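PDB 2QQZ: glyoxalase family protein, putative from Bacillus anthracis str., which is of unknown function but belongs to the glyoxalase/bleomycin resistance/dioxygenase superfamily and may bind or transform a small molecule. Local coordinates for the interface of chains A and B. Numbering follows the deposited sequence. Chains: chain A/B, Glyoxalase family protein, putative.

The interface of chains A and B. Residues chain A 11, 14, 75-76; chain B 11, 14, 75-76.
A:Val14 and B:Val14 meet near the axis of a two-fold pair of chains, probably a dimer of the kind common in the glyoxalase superfamily, each on strand 8-18. Their side chains run past one another in opposite directions, bringing CG1 of A:Val14 to 3.2 Å from CG2 of B:Val14, tighter than a usual methyl contact. Both methyls sit beside their own backbone N; the valines depart from exact symmetry in placing the other one. A:Val14 (chi1 -67°) sets CG2 between N and the carbonyl carbon, facing B:Ile11, whereas B:Val14 (chi1 174°) turns CG1 anti to N, near the carbonyl O of A:His75. Short, branched valine suits a close approach of two strands.

The isoleucines extend this apolar centre. CD1 of B:Ile11 points tip to tip at A:Val14, 3.9 Å from its CG2, while CD1 of A:Ile11 comes obliquely against B:Val14, 3.9 Å from CG2. The isoleucines themselves cross at about a right angle, with A:Ile11 CG2 4.0 Å from B:Ile11 CD1. Beta-branching favours the extended backbone, and the longer CG1-CD1 arm provides the reach that valine lacks.

Farther out, antiparallel beta bridges pair A:Val14 with B:Pro76 and A:Pro76 with B:Val14. Proline has no backbone N-H to donate, but its ring restrains phi to a value compatible with a strand; CA of A:Pro76 lies 4.2 Å from CG2 of B:Val14.

At the polar rim, the histidines present backbone rather than imidazole. The carbonyl O of A:His75 rests 3.8 Å from B:Val14 CA, and B:His75 O is 3.7 Å from A:Val14 CA. Both imidazoles turn away from the valines, so the side chain's identity probably matters little to this patch.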
loop_
_atom_site.group_PDB
_atom_site.type_symbol
_atom_site.label_atom_id
_atom_site.label_comp_id
_atom_site.label_asym_id
_atom_site.label_seq_id
_atom_site.Cartn_x
_atom_site.Cartn_y
_atom_site.Cartn_z
ATOM N N ILE A 11 -4.834 -4.598 5.503
ATOM C CA ILE A 11 -4.436 -4.472 4.092
ATOM C C ILE A 11 -4.236 -5.900 3.567
ATOM O O ILE A 11 -3.447 -6.658 4.104
ATOM C CB ILE A 11 -3.111 -3.641 3.967
ATOM C CG1 ILE A 11 -3.386 -2.227 4.448
ATOM C CG2 ILE A 11 -2.543 -3.618 2.508
ATOM C CD1 ILE A 11 -2.103 -1.387 4.696
ATOM N N VAL A 14 -1.051 -4.462 -1.737
ATOM C CA VAL A 14 -0.876 -3.200 -2.438
ATOM C C VAL A 14 -0.594 -3.489 -3.911
ATOM O O VAL A 14 0.127 -4.441 -4.266
ATOM C CB VAL A 14 0.269 -2.323 -1.824
ATOM C CG1 VAL A 14 -0.133 -1.866 -0.460
ATOM C CG2 VAL A 14 1.640 -3.101 -1.764
ATOM N N HIS A 75 3.746 5.634 -1.144
ATOM C CA HIS A 75 4.319 4.320 -1.294
ATOM C C HIS A 75 3.834 3.355 -0.183
ATOM O O HIS A 75 3.288 3.812 0.835
ATOM C CB HIS A 75 5.845 4.474 -1.213
ATOM C CG HIS A 75 6.315 4.981 0.113
ATOM N ND1 HIS A 75 6.292 6.321 0.454
ATOM C CD2 HIS A 75 6.782 4.327 1.200
ATOM C CE1 HIS A 75 6.747 6.470 1.682
ATOM N NE2 HIS A 75 7.030 5.274 2.165
ATOM N N PRO A 76 4.003 2.038 -0.392
ATOM C CA PRO A 76 3.888 1.023 0.640
ATOM C C PRO A 76 5.176 0.925 1.498
ATOM O O PRO A 76 6.322 1.118 0.984
ATOM C CB PRO A 76 3.698 -0.275 -0.184
ATOM C CG PRO A 76 4.495 0.053 -1.460
ATOM C CD PRO A 76 4.283 1.454 -1.719
ATOM N N ILE B 11 3.352 -5.977 5.216
ATOM C CA ILE B 11 3.133 -4.546 4.950
ATOM C C ILE B 11 2.801 -3.881 6.292
ATOM O O ILE B 11 1.876 -4.322 6.972
ATOM C CB ILE B 11 1.952 -4.320 3.970
ATOM C CG1 ILE B 11 2.278 -4.910 2.608
ATOM C CG2 ILE B 11 1.707 -2.811 3.778
ATOM C CD1 ILE B 11 1.035 -5.047 1.578
ATOM N N VAL B 14 0.567 1.746 4.400
ATOM C CA VAL B 14 0.629 2.384 3.126
ATOM C C VAL B 14 0.434 3.873 3.368
ATOM O O VAL B 14 -0.320 4.320 4.264
ATOM C CB VAL B 14 -0.401 1.793 2.146
ATOM C CG1 VAL B 14 -0.438 2.573 0.839
ATOM C CG2 VAL B 14 -0.079 0.349 1.884
ATOM N N HIS B 75 -2.646 1.396 -5.881
ATOM C CA HIS B 75 -3.592 1.588 -4.795
ATOM C C HIS B 75 -3.482 0.462 -3.776
ATOM O O HIS B 75 -3.043 -0.656 -4.095
ATOM C CB HIS B 75 -5.036 1.566 -5.329
ATOM C CG HIS B 75 -5.469 0.225 -5.859
ATOM N ND1 HIS B 75 -5.279 -0.160 -7.176
ATOM C CD2 HIS B 75 -6.091 -0.812 -5.254
ATOM C CE1 HIS B 75 -5.756 -1.387 -7.350
ATOM N NE2 HIS B 75 -6.260 -1.804 -6.196
ATOM N N PRO B 76 -3.900 0.750 -2.541
ATOM C CA PRO B 76 -4.069 -0.282 -1.550
ATOM C C PRO B 76 -5.398 -1.061 -1.633
ATOM O O PRO B 76 -6.398 -0.497 -2.044
ATOM C CB PRO B 76 -4.006 0.507 -0.246
ATOM C CG PRO B 76 -4.571 1.881 -0.630
ATOM C CD PRO B 76 -4.239 2.113 -2.039
#